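Local structure of neural-cadherin (Drosophila melanogaster, 3UBF) at residues Pro5-Glu10 with Ser22-Glu27; Pro42-Glu47 with Lys56-Glu61; Ile69-Ile74 with Val92-Lys97; Asp98-Pro103 with Asp134-His139. The protein mediates calcium-dependent cell-cell adhesion, preferentially through homophilic contacts, this chain being a three-repeat piece of its extracellular cadherin region. One frame throughout, in Å; residues are numbered along the deposited sequence.

Interaction 1: Pro5-Glu10 with Ser22-Glu27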
# COMPACT_ATOMS: atom_id res chain seq x y z
N PRO A 5 -11.59 -40.37 -12.00
CA PRO A 5 -11.39 -38.98 -12.39
C PRO A 5 -10.79 -38.18 -11.25
O PRO A 5 -11.26 -38.27 -10.11
CB PRO A 5 -12.81 -38.49 -12.70
CG PRO A 5 -13.74 -39.54 -12.13
CD PRO A 5 -12.96 -40.81 -12.32
N THR A 6 -9.74 -37.43 -11.56
CA THR A 6 -9.01 -36.66 -10.58
C THR A 6 -9.95 -35.66 -9.90
O THR A 6 -10.68 -34.92 -10.57
CB THR A 6 -7.82 -35.94 -11.24
OG1 THR A 6 -6.93 -36.93 -11.78
CG2 THR A 6 -7.06 -35.07 -10.25
N LYS A 7 -9.96 -35.68 -8.57
CA LYS A 7 -10.75 -34.76 -7.78
C LYS A 7 -10.01 -33.43 -7.75
O LYS A 7 -8.91 -33.35 -7.22
CB LYS A 7 -10.93 -35.29 -6.36
CG LYS A 7 -11.66 -34.34 -5.42
CD LYS A 7 -13.11 -34.16 -5.84
CE LYS A 7 -13.92 -33.63 -4.68
NZ LYS A 7 -15.30 -33.30 -5.12
N ARG A 8 -10.61 -32.41 -8.35
CA ARG A 8 -10.06 -31.06 -8.36
C ARG A 8 -10.96 -30.17 -7.53
O ARG A 8 -12.18 -30.24 -7.66
CB ARG A 8 -9.97 -30.51 -9.78
CG ARG A 8 -8.93 -31.21 -10.63
CD ARG A 8 -8.95 -30.71 -12.07
NE ARG A 8 -7.85 -31.26 -12.85
CZ ARG A 8 -6.59 -30.81 -12.80
NH1 ARG A 8 -6.28 -29.79 -12.01
NH2 ARG A 8 -5.66 -31.38 -13.54
N ILE A 9 -10.36 -29.35 -6.68
CA ILE A 9 -11.14 -28.49 -5.80
C ILE A 9 -10.27 -27.33 -5.31
O ILE A 9 -9.08 -27.49 -5.06
CB ILE A 9 -11.77 -29.32 -4.66
CG1 ILE A 9 -12.96 -28.60 -4.04
CG2 ILE A 9 -10.72 -29.76 -3.64
CD1 ILE A 9 -13.82 -29.49 -3.13
N GLU A 10 -10.89 -26.16 -5.20
CA GLU A 10 -10.23 -24.92 -4.84
C GLU A 10 -10.62 -24.49 -3.41
O GLU A 10 -11.80 -24.41 -3.07
CB GLU A 10 -10.62 -23.83 -5.85
CG GLU A 10 -9.77 -22.56 -5.84
CD GLU A 10 -10.22 -21.57 -6.92
OE1 GLU A 10 -10.22 -21.93 -8.12
OE2 GLU A 10 -10.58 -20.43 -6.56
N SER A 22 -12.44 -30.48 8.85
CA SER A 22 -12.87 -31.22 7.67
C SER A 22 -13.13 -30.23 6.56
O SER A 22 -14.06 -29.43 6.65
CB SER A 22 -14.13 -32.02 7.96
OG SER A 22 -13.80 -33.26 8.55
N VAL A 23 -12.30 -30.27 5.52
CA VAL A 23 -12.43 -29.31 4.44
C VAL A 23 -13.48 -29.76 3.43
O VAL A 23 -14.38 -29.01 3.06
CB VAL A 23 -11.07 -29.04 3.75
CG1 VAL A 23 -11.20 -27.83 2.82
CG2 VAL A 23 -9.99 -28.76 4.80
N PHE A 24 -13.38 -31.00 3.00
CA PHE A 24 -14.37 -31.52 2.09
C PHE A 24 -14.44 -33.03 2.20
O PHE A 24 -13.53 -33.68 2.72
CB PHE A 24 -14.09 -31.05 0.64
CG PHE A 24 -12.84 -31.62 0.04
CD1 PHE A 24 -12.90 -32.70 -0.84
CD2 PHE A 24 -11.59 -31.08 0.35
CE1 PHE A 24 -11.73 -33.24 -1.41
CE2 PHE A 24 -10.42 -31.60 -0.20
CZ PHE A 24 -10.48 -32.68 -1.08
N GLN A 25 -15.57 -33.54 1.71
CA GLN A 25 -15.89 -34.94 1.68
C GLN A 25 -15.56 -35.50 0.28
O GLN A 25 -16.09 -35.02 -0.72
CB GLN A 25 -17.38 -35.09 1.99
CG GLN A 25 -17.93 -36.50 1.95
CD GLN A 25 -17.33 -37.36 3.01
OE1 GLN A 25 -17.63 -37.20 4.20
NE2 GLN A 25 -16.44 -38.27 2.61
N LEU A 26 -14.67 -36.48 0.23
CA LEU A 26 -14.45 -37.25 -0.99
C LEU A 26 -15.68 -38.13 -1.24
O LEU A 26 -16.21 -38.75 -0.31
CB LEU A 26 -13.21 -38.11 -0.86
CG LEU A 26 -11.88 -37.39 -1.06
CD1 LEU A 26 -10.74 -38.25 -0.56
CD2 LEU A 26 -11.70 -37.04 -2.54
N GLU A 27 -16.12 -38.17 -2.50
CA GLU A 27 -17.32 -38.92 -2.85
C GLU A 27 -17.01 -40.39 -3.02
O GLU A 27 -15.89 -40.77 -3.39
CB GLU A 27 -17.96 -38.39 -4.13
CG GLU A 27 -18.02 -36.88 -4.26
CD GLU A 27 -16.83 -36.33 -5.01
OE1 GLU A 27 -15.69 -36.70 -4.66
OE2 GLU A 27 -17.05 -35.53 -5.95
O HOH W 1 -16.24 -32.54 -2.43
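The F24 ring carries I9 over one face and K7 at an oblique approach near CE1. I9 CG2 stands 4.0 Å from the ring centroid and 18° off the normal, a distance and angle that support a CH-pi contact, displaced toward CE2 and CZ. I9 CD1 lies 3.9 Å from F24 CG, so two branches of the isoleucine spread along the ring. The ring also meets V92, I94 and V52. K7 CE comes 4.0 Å from F24 CE1, while its CG touches L26 CD2 at 3.9 Å. The lysine chain bends at chi2 (67°), and beyond the bend its tip crosses E27 at about a right angle. K7 NZ reaches E27 OE2 at 3.0 Å, a salt bridge in which the ammonium lies above the carboxylate plane. A water accepts from K7 NZ and donates to Q25 O, joining the two segments a second time. An alanine at K7 would probably leave E27 without its counter-charge and open a gap beside L26 CD2 and F24 CE1. The CA atoms of K7 and L26 are 8.1 Å apart, too far for backbone pairing: segment 5-10 belongs to the sheet of strands 3-12, 88-97, 68-76 and 34-37, strand 22-25 to the facing three-stranded sheet, with L26 and E27 in the loop after it. The chemistry is therefore graded across this side of the cadherin beta sandwich, with apolar carbons round the buried phenylalanine and the charged pair at the more exposed margin.

Interaction 2: Pro42-Glu47 with Lys56-Glu61; sequences PWVTVE and KKWDYE. With CA (calcium ion), chain T; ZN (zinc ion), chain H; ZN (zinc ion), chain B.
W43 and K56 lose the most surface to the contact, and W58 comes next. The lysine's aliphatic chain crosses the indole obliquely: K56 CE lies over the six-membered ring, 3.9 Å from its centroid and 26° off the normal, and is nearest to W43 CZ3 and CH2. K56 NZ is farther off, 4.8 Å from that centroid and off-centre, so the CH-pi contact is accompanied by a looser cation-pi one. A bend at chi3 (62°) sets CE over the ring. At the edge of the same indole, in its plane, K57 O approaches W43 CZ3 at 3.2 Å. The backbones are joined beside it, K56 N donating to P42 O at 3.1 Å. W58 answers from another direction: its NE1 donates to W43 O at 3.0 Å, with an N-H...O angle of 157° and the acceptor in the plane of the W58 ring, although the donor stands above the carbonyl plane. The indole N-H is thus satisfied by a main-chain oxygen, and V44 CG1 meets the edge of W58 at CZ2, 3.8 Å away. Both tryptophans also pack on I69 of strand 68-76. Past them the chain leads to metal ligands: D59 OD2 binds one zinc ion, and E61 divides its carboxylate, OE1 on the calcium ion at 2.3 Å and OE2 on a second zinc ion. E13 and D138 also bind the calcium, and D59 belongs to the same site, its OD1 3.0 Å from the ion. The sequence D59-Y60-E61 fits the DXE element (DRE in many cadherins) that supplies acidic ligands to the metal site at the junction of successive cadherin repeats.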
# COMPACT_ATOMS: atom_id res chain seq x y z
N PRO A 42 1.84 -33.53 4.19
CA PRO A 42 2.02 -32.68 5.37
C PRO A 42 0.77 -31.86 5.68
O PRO A 42 0.54 -31.48 6.82
CB PRO A 42 3.19 -31.77 4.97
CG PRO A 42 3.81 -32.40 3.77
CD PRO A 42 2.69 -33.09 3.07
N TRP A 43 -0.05 -31.65 4.66
CA TRP A 43 -1.14 -30.69 4.76
C TRP A 43 -2.50 -31.32 5.04
O TRP A 43 -3.39 -30.64 5.55
CB TRP A 43 -1.18 -29.83 3.49
CG TRP A 43 0.15 -29.20 3.18
CD1 TRP A 43 1.01 -29.55 2.18
CD2 TRP A 43 0.80 -28.16 3.92
NE1 TRP A 43 2.14 -28.77 2.24
CE2 TRP A 43 2.04 -27.91 3.29
CE3 TRP A 43 0.44 -27.39 5.04
CZ2 TRP A 43 2.93 -26.93 3.75
CZ3 TRP A 43 1.32 -26.42 5.50
CH2 TRP A 43 2.55 -26.19 4.85
N VAL A 44 -2.66 -32.60 4.71
CA VAL A 44 -3.96 -33.23 4.83
C VAL A 44 -3.85 -34.66 5.32
O VAL A 44 -2.91 -35.37 4.95
CB VAL A 44 -4.77 -33.23 3.49
CG1 VAL A 44 -5.24 -31.83 3.10
CG2 VAL A 44 -3.97 -33.87 2.36
N THR A 45 -4.79 -35.07 6.18
CA THR A 45 -5.05 -36.48 6.45
C THR A 45 -6.36 -36.81 5.77
O THR A 45 -7.17 -35.91 5.50
CB THR A 45 -5.20 -36.80 7.96
OG1 THR A 45 -6.24 -36.00 8.52
CG2 THR A 45 -3.91 -36.55 8.71
N VAL A 46 -6.57 -38.09 5.48
CA VAL A 46 -7.83 -38.54 4.90
C VAL A 46 -8.46 -39.53 5.86
O VAL A 46 -7.83 -40.51 6.23
CB VAL A 46 -7.63 -39.19 3.52
CG1 VAL A 46 -8.87 -39.94 3.10
CG2 VAL A 46 -7.28 -38.13 2.50
N GLU A 47 -9.69 -39.25 6.27
CA GLU A 47 -10.42 -40.16 7.16
C GLU A 47 -10.88 -41.39 6.40
O GLU A 47 -10.92 -41.41 5.18
CB GLU A 47 -11.61 -39.46 7.81
CG GLU A 47 -11.25 -38.35 8.80
CD GLU A 47 -10.66 -38.87 10.11
OE1 GLU A 47 -9.48 -38.55 10.38
OE2 GLU A 47 -11.37 -39.58 10.88
N LYS A 56 -1.36 -30.13 8.93
CA LYS A 56 -0.67 -28.89 9.29
C LYS A 56 -1.48 -27.72 8.70
O LYS A 56 -1.94 -27.80 7.56
CB LYS A 56 0.78 -28.87 8.79
CG LYS A 56 1.58 -27.60 9.09
CD LYS A 56 3.10 -27.82 9.03
CE LYS A 56 3.58 -28.27 7.64
NZ LYS A 56 5.06 -28.38 7.54
N LYS A 57 -1.68 -26.68 9.51
CA LYS A 57 -2.27 -25.41 9.09
C LYS A 57 -1.72 -24.96 7.73
O LYS A 57 -0.51 -24.76 7.57
CB LYS A 57 -2.02 -24.35 10.18
CG LYS A 57 -2.21 -22.89 9.78
CD LYS A 57 -2.39 -21.99 11.01
CE LYS A 57 -2.62 -20.52 10.63
NZ LYS A 57 -3.25 -19.75 11.76
N TRP A 58 -2.60 -24.84 6.74
CA TRP A 58 -2.20 -24.52 5.38
C TRP A 58 -1.41 -23.22 5.27
O TRP A 58 -1.78 -22.20 5.85
CB TRP A 58 -3.42 -24.47 4.47
CG TRP A 58 -4.03 -25.82 4.29
CD1 TRP A 58 -3.61 -26.98 4.86
CD2 TRP A 58 -5.18 -26.14 3.50
NE1 TRP A 58 -4.42 -28.01 4.47
CE2 TRP A 58 -5.40 -27.52 3.64
CE3 TRP A 58 -6.04 -25.39 2.69
CZ2 TRP A 58 -6.44 -28.18 2.99
CZ3 TRP A 58 -7.08 -26.05 2.05
CH2 TRP A 58 -7.28 -27.43 2.20
N ASP A 59 -0.31 -23.29 4.53
CA ASP A 59 0.55 -22.15 4.30
C ASP A 59 0.97 -22.17 2.83
O ASP A 59 1.83 -22.95 2.41
CB ASP A 59 1.74 -22.20 5.24
CG ASP A 59 2.61 -20.98 5.16
OD1 ASP A 59 2.34 -20.07 4.34
OD2 ASP A 59 3.59 -20.92 5.93
N TYR A 60 0.31 -21.32 2.06
CA TYR A 60 0.47 -21.23 0.61
C TYR A 60 1.93 -21.06 0.18
O TYR A 60 2.37 -21.68 -0.79
CB TYR A 60 -0.37 -20.05 0.12
CG TYR A 60 -0.25 -19.73 -1.35
CD1 TYR A 60 -1.12 -20.30 -2.27
CD2 TYR A 60 0.70 -18.82 -1.81
CE1 TYR A 60 -1.04 -19.99 -3.61
CE2 TYR A 60 0.80 -18.51 -3.14
CZ TYR A 60 -0.08 -19.10 -4.04
OH TYR A 60 0.02 -18.80 -5.38
N GLU A 61 2.66 -20.22 0.90
CA GLU A 61 4.06 -19.94 0.63
C GLU A 61 4.92 -21.19 0.78
O GLU A 61 5.93 -21.33 0.11
CB GLU A 61 4.59 -18.83 1.55
CG GLU A 61 4.09 -17.42 1.22
CD GLU A 61 2.62 -17.18 1.56
OE1 GLU A 61 1.93 -18.08 2.09
OE2 GLU A 61 2.15 -16.07 1.30
CA CA T . 0.77 -17.58 3.97
ZN ZN H . 4.22 -18.90 6.20
ZN ZN B . 0.34 -15.48 1.51
O HOH W 2 -0.47 -15.70 2.83
O HOH W 3 3.09 -18.12 7.80
O HOH W 4 5.57 -19.18 5.05
O HOH W 5 -0.13 -17.98 6.03

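Interaction 3: Ile69-Ile74 with Val92-Lys97; sequences IDFWVI and VIILVK
I69 and F71 form hydrogen-bonded antiparallel pairs with I94 and V92, flanking the non-hydrogen-bonded pair D70-I93, and the segment axes run 4.7 Å apart at 171°. This is the beta hairpin of strands 68-76 and 88-97 in the first cadherin beta sandwich of the chain, with strand 3-12 alongside the second of these strands. Four backbone bonds hold the ladder, and the V92 N to F71 O link measures 2.6 Å. Side chains alternate between the two faces. On the face of I69, F71, V92 and I94, the phenylalanine ring lies beside V92, whose CB stands 3.6 Å from the ring centroid, 21° off the normal, as a CH-pi contact. Chi1 (60°) sets F71 CG between its backbone N and carbonyl carbon, on the side from which V92 CB can cover a face of the ring. I94 CD1 meets the same ring at its edge, in plane, 3.8 Å from F71 CE1. That face turns to the sandwich core, where I69 and F71 also touch V44. On the other face D70 lies beside I93; its OD1 is 3.6 Å from I93 CG1, while OD2 makes a salt bridge with R91, so its charge has a partner one residue before segment 92-97. Toward the V96 end of the contact, I69 CD1 rests 3.8 Å from V96 CG2.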
# COMPACT_ATOMS: atom_id res chain seq x y z
N ILE A 69 -2.29 -28.88 -2.87
CA ILE A 69 -2.14 -30.02 -2.00
C ILE A 69 -2.52 -31.17 -2.90
O ILE A 69 -3.69 -31.33 -3.29
CB ILE A 69 -2.97 -29.89 -0.73
CG1 ILE A 69 -2.39 -28.76 0.13
CG2 ILE A 69 -2.92 -31.19 0.06
CD1 ILE A 69 -3.33 -28.15 1.10
N ASP A 70 -1.50 -31.94 -3.29
CA ASP A 70 -1.63 -32.95 -4.32
C ASP A 70 -1.33 -34.31 -3.70
O ASP A 70 -0.22 -34.57 -3.25
CB ASP A 70 -0.67 -32.65 -5.49
CG ASP A 70 -1.08 -33.35 -6.80
OD1 ASP A 70 -1.98 -34.22 -6.77
OD2 ASP A 70 -0.49 -33.03 -7.87
N PHE A 71 -2.34 -35.17 -3.68
CA PHE A 71 -2.20 -36.48 -3.04
C PHE A 71 -3.11 -37.50 -3.69
O PHE A 71 -4.02 -37.15 -4.45
CB PHE A 71 -2.50 -36.38 -1.53
CG PHE A 71 -3.88 -35.90 -1.22
CD1 PHE A 71 -4.20 -34.55 -1.30
CD2 PHE A 71 -4.87 -36.80 -0.84
CE1 PHE A 71 -5.49 -34.10 -1.01
CE2 PHE A 71 -6.17 -36.36 -0.54
CZ PHE A 71 -6.48 -35.00 -0.62
N TRP A 72 -2.87 -38.76 -3.38
CA TRP A 72 -3.65 -39.86 -3.89
C TRP A 72 -4.42 -40.53 -2.75
O TRP A 72 -4.00 -40.49 -1.59
CB TRP A 72 -2.74 -40.88 -4.58
CG TRP A 72 -2.23 -40.47 -5.93
CD1 TRP A 72 -1.19 -39.63 -6.19
CD2 TRP A 72 -2.73 -40.89 -7.20
NE1 TRP A 72 -1.02 -39.50 -7.55
CE2 TRP A 72 -1.95 -40.26 -8.19
CE3 TRP A 72 -3.78 -41.74 -7.60
CZ2 TRP A 72 -2.17 -40.46 -9.56
CZ3 TRP A 72 -4.00 -41.93 -8.97
CH2 TRP A 72 -3.19 -41.29 -9.93
N VAL A 73 -5.55 -41.14 -3.08
CA VAL A 73 -6.29 -41.92 -2.11
C VAL A 73 -6.50 -43.34 -2.63
O VAL A 73 -6.52 -43.59 -3.84
CB VAL A 73 -7.64 -41.26 -1.75
CG1 VAL A 73 -7.42 -39.83 -1.25
CG2 VAL A 73 -8.60 -41.28 -2.93
N ILE A 74 -6.61 -44.28 -1.70
CA ILE A 74 -6.94 -45.66 -2.00
C ILE A 74 -8.36 -45.89 -1.49
O ILE A 74 -8.68 -45.55 -0.35
CB ILE A 74 -5.91 -46.64 -1.36
CG1 ILE A 74 -4.73 -46.89 -2.30
CG2 ILE A 74 -6.56 -47.98 -0.98
CD1 ILE A 74 -3.87 -45.67 -2.57
N VAL A 92 -6.09 -36.45 -5.84
CA VAL A 92 -6.77 -35.26 -5.36
C VAL A 92 -5.83 -34.06 -5.48
O VAL A 92 -4.68 -34.10 -5.00
CB VAL A 92 -7.28 -35.41 -3.91
CG1 VAL A 92 -8.21 -34.24 -3.55
CG2 VAL A 92 -8.02 -36.72 -3.72
N ILE A 93 -6.31 -33.03 -6.16
CA ILE A 93 -5.56 -31.79 -6.33
C ILE A 93 -6.38 -30.65 -5.76
O ILE A 93 -7.36 -30.22 -6.37
CB ILE A 93 -5.23 -31.48 -7.82
CG1 ILE A 93 -4.67 -32.72 -8.54
CG2 ILE A 93 -4.24 -30.32 -7.93
CD1 ILE A 93 -4.31 -32.48 -10.02
N ILE A 94 -5.99 -30.18 -4.58
CA ILE A 94 -6.61 -29.01 -3.99
C ILE A 94 -5.80 -27.81 -4.43
O ILE A 94 -4.68 -27.62 -3.97
CB ILE A 94 -6.60 -29.07 -2.45
CG1 ILE A 94 -7.35 -30.30 -1.92
CG2 ILE A 94 -7.18 -27.78 -1.85
CD1 ILE A 94 -6.99 -30.66 -0.48
N LEU A 95 -6.35 -27.01 -5.33
CA LEU A 95 -5.73 -25.74 -5.67
C LEU A 95 -5.94 -24.78 -4.50
O LEU A 95 -7.09 -24.50 -4.15
CB LEU A 95 -6.32 -25.16 -6.95
CG LEU A 95 -5.65 -23.86 -7.42
CD1 LEU A 95 -4.19 -24.10 -7.85
CD2 LEU A 95 -6.46 -23.18 -8.53
N VAL A 96 -4.85 -24.29 -3.90
CA VAL A 96 -4.91 -23.37 -2.75
C VAL A 96 -4.72 -21.93 -3.21
O VAL A 96 -3.76 -21.59 -3.91
CB VAL A 96 -3.85 -23.73 -1.68
CG1 VAL A 96 -3.87 -22.73 -0.50
CG2 VAL A 96 -4.04 -25.16 -1.18
N LYS A 97 -5.66 -21.08 -2.82
CA LYS A 97 -5.62 -19.67 -3.15
C LYS A 97 -5.13 -18.86 -1.96
O LYS A 97 -5.67 -18.96 -0.86
CB LYS A 97 -7.00 -19.20 -3.62
CG LYS A 97 -7.10 -18.84 -5.12
CD LYS A 97 -6.49 -19.89 -6.06
CE LYS A 97 -6.59 -19.46 -7.54
NZ LYS A 97 -6.00 -18.10 -7.85

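Interaction 4: Asp98-Pro103 with Asp134-His139. With ZN (zinc ion), chain B; ZN (zinc ion), chain G; CA (calcium ion), chain T; ZN (zinc ion), chain H.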
# COMPACT_ATOMS: atom_id res chain seq x y z
N ASP A 98 -4.08 -18.08 -2.19
CA ASP A 98 -3.58 -17.15 -1.19
C ASP A 98 -4.36 -15.85 -1.35
O ASP A 98 -4.04 -15.03 -2.22
CB ASP A 98 -2.08 -16.92 -1.43
CG ASP A 98 -1.39 -16.28 -0.26
OD1 ASP A 98 -2.06 -16.02 0.77
OD2 ASP A 98 -0.17 -16.03 -0.36
N VAL A 99 -5.40 -15.65 -0.54
CA VAL A 99 -6.31 -14.51 -0.75
C VAL A 99 -5.75 -13.19 -0.19
O VAL A 99 -6.32 -12.11 -0.42
CB VAL A 99 -7.77 -14.80 -0.27
N ASN A 100 -4.62 -13.28 0.52
CA ASN A 100 -3.90 -12.14 1.05
C ASN A 100 -2.91 -11.60 -0.01
O ASN A 100 -2.36 -10.50 0.13
CB ASN A 100 -3.11 -12.56 2.30
CG ASN A 100 -3.89 -13.51 3.24
OD1 ASN A 100 -4.73 -14.32 2.81
ND2 ASN A 100 -3.58 -13.42 4.53
N ASP A 101 -2.72 -12.39 -1.07
CA ASP A 101 -1.68 -12.16 -2.06
C ASP A 101 -2.07 -11.03 -3.04
O ASP A 101 -2.50 -11.30 -4.16
CB ASP A 101 -1.41 -13.47 -2.82
CG ASP A 101 -0.08 -13.48 -3.57
OD1 ASP A 101 0.58 -12.42 -3.65
OD2 ASP A 101 0.32 -14.55 -4.08
N GLU A 102 -1.92 -9.79 -2.59
CA GLU A 102 -2.15 -8.60 -3.41
C GLU A 102 -0.86 -7.76 -3.42
O GLU A 102 -0.08 -7.80 -2.44
CB GLU A 102 -3.32 -7.79 -2.85
CG GLU A 102 -4.72 -8.30 -3.24
CD GLU A 102 -5.79 -8.00 -2.18
OE1 GLU A 102 -5.40 -7.80 -1.01
OE2 GLU A 102 -7.02 -8.00 -2.51
N PRO A 103 -0.60 -7.00 -4.51
CA PRO A 103 0.73 -6.42 -4.71
C PRO A 103 1.09 -5.41 -3.64
O PRO A 103 0.20 -4.73 -3.13
CB PRO A 103 0.62 -5.72 -6.07
CG PRO A 103 -0.58 -6.34 -6.73
CD PRO A 103 -1.52 -6.62 -5.60
N ASP A 134 3.46 -4.93 1.77
CA ASP A 134 2.77 -6.05 1.14
C ASP A 134 1.61 -6.38 2.06
O ASP A 134 1.82 -6.69 3.23
CB ASP A 134 3.70 -7.26 0.97
CG ASP A 134 3.14 -8.32 0.04
OD1 ASP A 134 1.97 -8.74 0.19
OD2 ASP A 134 3.88 -8.77 -0.86
N PRO A 135 0.37 -6.29 1.54
CA PRO A 135 -0.80 -6.66 2.36
C PRO A 135 -0.71 -8.10 2.85
O PRO A 135 -1.34 -8.44 3.85
CB PRO A 135 -2.00 -6.46 1.42
CG PRO A 135 -1.43 -6.31 0.05
CD PRO A 135 -0.04 -5.74 0.23
N ASP A 136 0.08 -8.92 2.15
CA ASP A 136 0.41 -10.25 2.65
C ASP A 136 1.58 -10.23 3.64
O ASP A 136 2.74 -9.99 3.29
CB ASP A 136 0.67 -11.25 1.52
CG ASP A 136 0.52 -12.69 1.98
OD1 ASP A 136 0.82 -12.99 3.16
OD2 ASP A 136 0.10 -13.54 1.16
N THR A 137 1.23 -10.49 4.89
CA THR A 137 2.13 -10.52 6.03
C THR A 137 3.27 -11.53 5.91
O THR A 137 4.30 -11.41 6.57
CB THR A 137 1.27 -10.77 7.29
OG1 THR A 137 1.00 -9.51 7.91
CG2 THR A 137 1.90 -11.74 8.30
N ASP A 138 3.09 -12.51 5.02
CA ASP A 138 3.99 -13.65 4.90
C ASP A 138 4.98 -13.48 3.74
O ASP A 138 5.67 -14.43 3.37
CB ASP A 138 3.15 -14.92 4.69
CG ASP A 138 3.75 -16.12 5.37
OD1 ASP A 138 4.77 -15.94 6.08
OD2 ASP A 138 3.20 -17.24 5.22
N HIS A 139 5.04 -12.28 3.19
CA HIS A 139 5.82 -11.97 1.99
C HIS A 139 7.00 -11.10 2.34
O HIS A 139 6.93 -10.32 3.28
CB HIS A 139 4.96 -11.23 0.98
CG HIS A 139 4.01 -12.10 0.24
ND1 HIS A 139 3.48 -11.75 -0.99
CD2 HIS A 139 3.48 -13.31 0.54
CE1 HIS A 139 2.67 -12.71 -1.40
NE2 HIS A 139 2.65 -13.67 -0.49
ZN ZN B . 0.34 -15.48 1.51
ZN ZN G . 3.27 -9.97 -1.88
CA CA T . 0.77 -17.58 3.97
ZN ZN H . 4.22 -18.90 6.20
O HOH W 2 -0.47 -15.70 2.83
O HOH W 3 3.09 -18.12 7.80
O HOH W 4 5.57 -19.18 5.05
O HOH W 5 -0.13 -17.98 6.03
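D98 OD2 and D136 OD2 face each other tip to tip at only 2.9 Å, two carboxylate oxygens that come this close because both bind one zinc ion. Their planes stand 74° apart, and D98 grips the metal with both oxygens while D136 uses OD2, at 2.0 Å. D98 CG is anti to its backbone N (chi1 -165°), which places it on the zinc ion's side. E61 OE2 completes the protein ligands. The pieces fit the inter-repeat metal site of cadherins: D98 to E102 resembles the DXNDN linker motif and D134-P135-D136 the DXD motif, consistent with zinc occupying a position where classical cadherins hold calcium. D136 is held in place from within its own segment, as D138 N donates to D136 OD1 at 3.0 Å in an Asx turn, and its CB lies over the centre of the H139 ring. D138 OD2 serves the calcium ion and a further zinc ion. H139 ND1 binds another zinc together with D134 and D185, and next to ND1 on the ring H139 CE1 meets the linker: D101 OD1 lies at the ring edge, in plane, 3.1 Å from H139 CE1, with carboxylate and ring planes 86° apart. An alanine at D101 would probably leave that edge of H139 without its oxygen neighbour and Q196 without its weak hydrogen-bond acceptor. Contact between the segments continues without polar pairing: N100 O approaches D136 CB at 3.4 Å. Farther along, P135 wedges against the linker backbone, its CG 3.8 Å from E102 CB and 3.2 Å from E102 O.

Overall arrangement
Interactions 1, 2 and 3 share the hydrophobic core of one cadherin repeat, and interaction 4 carries the chain from that repeat into the next. Interactions 1 and 3, with centres about 8 Å apart, merge where F24 CE2 meets I94 CD1 at 3.6 Å. Interaction 2 joins the same core through W58 CE2 and I69 CD1, 3.3 Å apart, and reaches interaction 1 where V23 CG2 meets W58 CH2 at 4.0 Å. Its other end shares the calcium ion and two zinc ions with interaction 4, E61 OE2 lying 2.9 Å from D98 OD2. Segment 92-97 runs directly into 98-103, whereas interaction 1 stays about 8 Å, nearest atoms, from interaction 4.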